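Side-chain contacts in bacterioferritin (Mycobacterium tuberculosis, PDB 3UOI), which probably stores iron in a hollow 24-subunit shell, oxidising ferrous iron with dioxygen at its ferroxidase centres and carrying one heme b per subunit pair: residues A91-A94 and I95-D98; E131-D134 and Y135-Q139. All coordinates share one frame; numbering follows the deposited sequence.

Both contacts are stretches of about two turns on long helices of the ferritin four-helix bundle, contact 1 on helix 85-112 and contact 2 on helix 116-146, their centres 11 Å apart. Five of eight touching residues are buried in contact 1 and four of eight in contact 2, whose outer side meets two neighbouring subunits; their centres lie about 7 and 12 Å from the chain centre. Y97 OH of contact 1 and E137 OE2 of contact 2, 2.6 Å apart, probably join the helices by a hydrogen bond. Each contact holds one predicted ligand of the second ferroxidase iron, E96 or H132. Contact 1 pairs a water-bridged carbonyl with L93-Y97 packing, whereas contact 2 lays a leucine methyl on an imidazole.

Contact 1: A91-A94 and I95-D98; sequences ADLA and IEYD
A94 O is gripped twice: D98 N donates to it at 3.1 Å, with an N-H...O angle of 154°, and water 1 donates to the same A94 O at 2.7 Å. That water also donates to D98 OD1 at 3.0 Å, so it bridges two acceptors that cannot bond each other directly. D98 makes a further, long and weak ion pair with R80.

One residue back, Y97 N donates to L93 O at 3.1 Å and 161°. The two side chains run alongside each other, pointing the same way, and L93 CD2 touches Y97 CE2 at 4.0 Å, while L93 O approaches the ring obliquely. The hydroxyl of Y97 bonds E137.

E96 is tied to the preceding turn less firmly, for the bond from E96 N to D92 O is weak. Its CG stands beside its own backbone N (chi1 -51°). As modelled, a bend at chi2 brings the carboxylate back toward D92 O, a placement that is doubtful because OE2 also lies improbably close to L136. On another flank I95 CG2 lies 3.1 Å from D92 O. D92 itself turns away, its OD2 bonded to Q26 NE2.

The partly exposed A94 thus has a carbonyl that takes a water as a second donor beside the helix N-H, whereas the buried E96 lies close to H132, a neighbourhood consistent with the predicted role of both residues as ligands of the second ferroxidase iron.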
ATOM      1  N   ALA A  91      25.621  40.291 -27.936  1.00 24.29           N
ATOM      2  CA  ALA A  91      26.895  39.777 -27.559  1.00 23.63           C
ATOM      3  C   ALA A  91      26.935  38.258 -27.655  1.00 25.27           C
ATOM      4  O   ALA A  91      27.884  37.685 -28.045  1.00 24.61           O
ATOM      5  CB  ALA A  91      27.217  40.250 -26.181  1.00 21.06           C
ATOM      6  N   ASP A  92      25.876  37.624 -27.221  1.00 25.32           N
ATOM      7  CA  ASP A  92      25.776  36.190 -27.262  1.00 25.16           C
ATOM      8  C   ASP A  92      25.666  35.701 -28.694  1.00 24.60           C
ATOM      9  O   ASP A  92      26.202  34.716 -29.046  1.00 24.47           O
ATOM     10  CB  ASP A  92      24.677  35.700 -26.346  1.00 22.98           C
ATOM     11  CG  ASP A  92      24.982  35.951 -24.858  1.00 26.36           C
ATOM     12  OD1 ASP A  92      24.091  35.737 -24.103  1.00 22.12           O
ATOM     13  OD2 ASP A  92      26.051  36.371 -24.455  1.00 29.82           O
ATOM     14  N   LEU A  93      24.962  36.457 -29.507  1.00 25.14           N
ATOM     15  CA  LEU A  93      24.780  36.137 -30.897  1.00 24.86           C
ATOM     16  C   LEU A  93      26.092  36.141 -31.598  1.00 25.37           C
ATOM     17  O   LEU A  93      26.325  35.337 -32.404  1.00 26.04           O
ATOM     18  CB  LEU A  93      23.852  37.118 -31.574  1.00 25.39           C
ATOM     19  CG  LEU A  93      22.396  36.711 -31.667  1.00 28.08           C
ATOM     20  CD1 LEU A  93      21.571  37.819 -32.199  1.00 27.85           C
ATOM     21  CD2 LEU A  93      22.258  35.538 -32.514  1.00 21.52           C
ATOM     22  N   ALA A  94      26.938  37.084 -31.269  1.00 24.46           N
ATOM     23  CA  ALA A  94      28.204  37.213 -31.946  1.00 24.40           C
ATOM     24  C   ALA A  94      29.163  36.064 -31.769  1.00 24.64           C
ATOM     25  O   ALA A  94      29.758  35.684 -32.682  1.00 24.65           O
ATOM     26  CB  ALA A  94      28.863  38.556 -31.647  1.00 24.14           C
ATOM     27  N   ILE A  95      29.299  35.546 -30.573  1.00 24.44           N
ATOM     28  CA  ILE A  95      30.083  34.358 -30.315  1.00 23.07           C
ATOM     29  C   ILE A  95      29.560  33.049 -30.969  1.00 23.99           C
ATOM     30  O   ILE A  95      30.287  32.268 -31.485  1.00 23.74           O
ATOM     31  CB  ILE A  95      30.328  34.191 -28.793  1.00 24.57           C
ATOM     32  CG1 ILE A  95      31.246  33.018 -28.533  1.00 23.35           C
ATOM     33  CG2 ILE A  95      29.074  34.019 -28.060  1.00 19.59           C
ATOM     34  CD1 ILE A  95      32.185  33.257 -27.469  1.00 25.26           C
ATOM     35  N   GLU A  96      28.273  32.835 -30.950  1.00 22.42           N
ATOM     36  CA  GLU A  96      27.707  31.720 -31.657  1.00 23.62           C
ATOM     37  C   GLU A  96      27.964  31.836 -33.187  1.00 23.78           C
ATOM     38  O   GLU A  96      28.255  30.864 -33.818  1.00 23.04           O
ATOM     39  CB  GLU A  96      26.218  31.612 -31.373  1.00 23.12           C
ATOM     40  CG  GLU A  96      25.813  31.621 -29.922  1.00 28.62           C
ATOM     41  CD  GLU A  96      24.544  32.380 -29.757  1.00 39.12           C
ATOM     42  OE1 GLU A  96      23.865  32.609 -30.786  1.00 45.56           O
ATOM     43  OE2 GLU A  96      24.175  32.762 -28.644  1.00 42.94           O
ATOM     44  N   TYR A  97      27.850  33.028 -33.755  1.00 22.30           N
ATOM     45  CA  TYR A  97      28.162  33.232 -35.163  1.00 21.79           C
ATOM     46  C   TYR A  97      29.630  32.954 -35.436  1.00 20.42           C
ATOM     47  O   TYR A  97      29.951  32.364 -36.408  1.00 20.52           O
ATOM     48  CB  TYR A  97      27.722  34.587 -35.673  1.00 22.52           C
ATOM     49  CG  TYR A  97      26.307  34.616 -36.169  1.00 25.80           C
ATOM     50  CD1 TYR A  97      25.927  33.825 -37.216  1.00 31.63           C
ATOM     51  CD2 TYR A  97      25.380  35.451 -35.640  1.00 24.97           C
ATOM     52  CE1 TYR A  97      24.701  33.836 -37.669  1.00 30.38           C
ATOM     53  CE2 TYR A  97      24.137  35.453 -36.085  1.00 25.95           C
ATOM     54  CZ  TYR A  97      23.792  34.649 -37.115  1.00 28.71           C
ATOM     55  OH  TYR A  97      22.547  34.616 -37.624  1.00 29.63           O
ATOM     56  N   ASP A  98      30.488  33.355 -34.521  1.00 18.48           N
ATOM     57  CA  ASP A  98      31.880  33.053 -34.630  1.00 21.66           C
ATOM     58  C   ASP A  98      32.053  31.556 -34.656  1.00 20.11           C
ATOM     59  O   ASP A  98      32.786  31.091 -35.420  1.00 22.57           O
ATOM     60  CB  ASP A  98      32.703  33.633 -33.506  1.00 22.09           C
ATOM     61  CG  ASP A  98      33.133  35.015 -33.762  1.00 28.17           C
ATOM     62  OD1 ASP A  98      32.617  35.592 -34.668  1.00 33.57           O
ATOM     63  OD2 ASP A  98      33.955  35.541 -33.034  1.00 33.96           O
TER
HETATM   64  O   HOH W   1      30.206  37.293 -34.820  1.00 30.09           O

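Contact 2: E131-D134 and Y135-Q139; sequences EHID and YLETQ
L136 N donates to H132 O at 2.8 Å, and the side chain of L136 then leads out across H132. CB lies 3.5 Å from H132 O, and CG comes to 3.3 Å from that same H132 O. With CG beside the backbone N (chi1 -67°), the isobutyl group crosses the imidazole: as modelled, CD1 sits over one face, 3.7 Å from the H132 ring centroid and 27° off its normal, a CH-pi contact displaced toward the CD2-NE2 rim. A clash with E96 leaves the fine placement of this methyl, or of that carboxylate, doubtful. The other methyl, CD2, reaches only the ring margin, 4.0 Å from H132 NE2.

On the next flank I133 and E137 lie side by side, the methyl I133 CG2 resting 3.5 Å from E137 CD. E137 then carries its carboxylate on to Y97, and its OE1 bonds M3 N of a neighbouring subunit.

Two polar links lie along the same helix. Water 2 joins D134 OD1 to T138 OG1, at 2.9 Å from the latter. Q139 NE2 returns to Y135 O, four residues back, at 2.9 Å in the carbonyl plane; Q139 N donates there too.

H132 meets L136 on one face, Y135 at its edge and Y27 with planes at about 75°, and also touches E96 and E49, contacts that probably restrict ring rotation, consistent with a predicted iron ligand held in a set orientation.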
ATOM      1  N   GLU A 131      20.350  26.424 -32.904  1.00 21.63           N
ATOM      2  CA  GLU A 131      19.188  26.567 -32.037  1.00 23.43           C
ATOM      3  C   GLU A 131      19.346  27.793 -31.170  1.00 21.65           C
ATOM      4  O   GLU A 131      18.470  28.601 -31.088  1.00 23.12           O
ATOM      5  CB  GLU A 131      18.968  25.315 -31.182  1.00 22.56           C
ATOM      6  CG  GLU A 131      18.531  24.139 -31.986  1.00 29.25           C
ATOM      7  CD  GLU A 131      17.699  23.110 -31.239  1.00 37.13           C
ATOM      8  OE1 GLU A 131      17.337  23.302 -30.082  1.00 35.92           O
ATOM      9  OE2 GLU A 131      17.391  22.086 -31.849  1.00 40.66           O
ATOM     10  N   HIS A 132      20.512  27.979 -30.613  1.00 22.15           N
ATOM     11  CA  HIS A 132      20.718  29.141 -29.798  1.00 23.10           C
ATOM     12  C   HIS A 132      20.557  30.461 -30.535  1.00 22.86           C
ATOM     13  O   HIS A 132      19.946  31.355 -30.032  1.00 24.08           O
ATOM     14  CB  HIS A 132      22.100  29.106 -29.233  1.00 24.04           C
ATOM     15  CG  HIS A 132      22.267  29.926 -28.009  1.00 26.95           C
ATOM     16  ND1 HIS A 132      23.436  29.970 -27.305  1.00 30.15           N
ATOM     17  CD2 HIS A 132      21.418  30.752 -27.372  1.00 30.38           C
ATOM     18  CE1 HIS A 132      23.302  30.783 -26.284  1.00 28.32           C
ATOM     19  NE2 HIS A 132      22.083  31.266 -26.295  1.00 26.99           N
ATOM     20  N   ILE A 133      21.117  30.551 -31.734  1.00 22.38           N
ATOM     21  CA  ILE A 133      21.060  31.750 -32.506  1.00 20.16           C
ATOM     22  C   ILE A 133      19.634  32.051 -32.832  1.00 18.78           C
ATOM     23  O   ILE A 133      19.239  33.176 -32.735  1.00 18.53           O
ATOM     24  CB  ILE A 133      21.878  31.639 -33.785  1.00 19.60           C
ATOM     25  CG1 ILE A 133      23.366  31.702 -33.487  1.00 16.19           C
ATOM     26  CG2 ILE A 133      21.470  32.718 -34.772  1.00 24.04           C
ATOM     27  CD1 ILE A 133      24.154  30.946 -34.371  1.00 15.78           C
ATOM     28  N   ASP A 134      18.892  31.011 -33.186  1.00 17.71           N
ATOM     29  CA  ASP A 134      17.492  31.128 -33.544  1.00 18.40           C
ATOM     30  C   ASP A 134      16.740  31.659 -32.317  1.00 16.31           C
ATOM     31  O   ASP A 134      16.025  32.585 -32.421  1.00 13.63           O
ATOM     32  CB  ASP A 134      16.950  29.812 -34.105  1.00 20.06           C
ATOM     33  CG  ASP A 134      15.461  29.828 -34.426  1.00 23.54           C
ATOM     34  OD1 ASP A 134      14.889  30.835 -34.647  1.00 24.33           O
ATOM     35  OD2 ASP A 134      14.879  28.772 -34.500  1.00 32.40           O
ATOM     36  N   TYR A 135      17.025  31.124 -31.150  1.00 15.92           N
ATOM     37  CA  TYR A 135      16.444  31.624 -29.921  1.00 17.62           C
ATOM     38  C   TYR A 135      16.799  33.062 -29.631  1.00 17.84           C
ATOM     39  O   TYR A 135      15.976  33.790 -29.236  1.00 21.28           O
ATOM     40  CB  TYR A 135      16.886  30.805 -28.727  1.00 17.27           C
ATOM     41  CG  TYR A 135      16.706  31.498 -27.410  1.00 16.16           C
ATOM     42  CD1 TYR A 135      15.512  31.457 -26.737  1.00 16.07           C
ATOM     43  CD2 TYR A 135      17.721  32.207 -26.865  1.00 14.36           C
ATOM     44  CE1 TYR A 135      15.357  32.092 -25.561  1.00 13.52           C
ATOM     45  CE2 TYR A 135      17.580  32.846 -25.711  1.00 21.97           C
ATOM     46  CZ  TYR A 135      16.402  32.801 -25.045  1.00 21.51           C
ATOM     47  OH  TYR A 135      16.317  33.468 -23.878  1.00 26.52           O
ATOM     48  N   LEU A 136      18.035  33.442 -29.825  1.00 19.48           N
ATOM     49  CA  LEU A 136      18.492  34.805 -29.569  1.00 21.23           C
ATOM     50  C   LEU A 136      17.960  35.947 -30.500  1.00 22.02           C
ATOM     51  O   LEU A 136      17.643  37.022 -30.036  1.00 24.24           O
ATOM     52  CB  LEU A 136      20.007  34.831 -29.466  1.00 22.51           C
ATOM     53  CG  LEU A 136      20.672  34.120 -28.294  1.00 23.45           C
ATOM     54  CD1 LEU A 136      22.122  33.906 -28.502  1.00 31.26           C
ATOM     55  CD2 LEU A 136      20.483  34.868 -27.056  1.00 25.58           C
ATOM     56  N   GLU A 137      17.923  35.671 -31.795  1.00 20.06           N
ATOM     57  CA  GLU A 137      17.367  36.507 -32.821  1.00 18.94           C
ATOM     58  C   GLU A 137      15.867  36.675 -32.641  1.00 19.82           C
ATOM     59  O   GLU A 137      15.400  37.739 -32.731  1.00 20.23           O
ATOM     60  CB  GLU A 137      17.736  35.995 -34.220  1.00 19.67           C
ATOM     61  CG  GLU A 137      19.230  35.859 -34.445  1.00 16.54           C
ATOM     62  CD  GLU A 137      19.648  35.455 -35.821  1.00 14.77           C
ATOM     63  OE1 GLU A 137      18.931  34.766 -36.499  1.00 21.10           O
ATOM     64  OE2 GLU A 137      20.741  35.795 -36.186  1.00 19.43           O
ATOM     65  N   THR A 138      15.151  35.618 -32.301  1.00 20.05           N
ATOM     66  CA  THR A 138      13.748  35.705 -31.950  1.00 20.47           C
ATOM     67  C   THR A 138      13.533  36.624 -30.727  1.00 21.01           C
ATOM     68  O   THR A 138      12.593  37.324 -30.693  1.00 20.78           O
ATOM     69  CB  THR A 138      13.121  34.351 -31.680  1.00 19.27           C
ATOM     70  OG1 THR A 138      12.994  33.629 -32.876  1.00 24.85           O
ATOM     71  CG2 THR A 138      11.763  34.506 -31.066  1.00 19.61           C
ATOM     72  N   GLN A 139      14.414  36.622 -29.750  1.00 20.04           N
ATOM     73  CA  GLN A 139      14.270  37.556 -28.654  1.00 23.08           C
ATOM     74  C   GLN A 139      14.412  39.008 -29.136  1.00 21.90           C
ATOM     75  O   GLN A 139      13.669  39.858 -28.793  1.00 22.85           O
ATOM     76  CB  GLN A 139      15.215  37.260 -27.467  1.00 22.02           C
ATOM     77  CG  GLN A 139      15.210  35.857 -26.904  1.00 24.31           C
ATOM     78  CD  GLN A 139      13.853  35.244 -26.811  1.00 25.29           C
ATOM     79  OE1 GLN A 139      13.108  35.563 -25.938  1.00 32.98           O
ATOM     80  NE2 GLN A 139      13.535  34.378 -27.706  1.00 22.34           N
TER
HETATM   81  O   HOH W   2      15.159  33.288 -34.816  1.00 37.18           O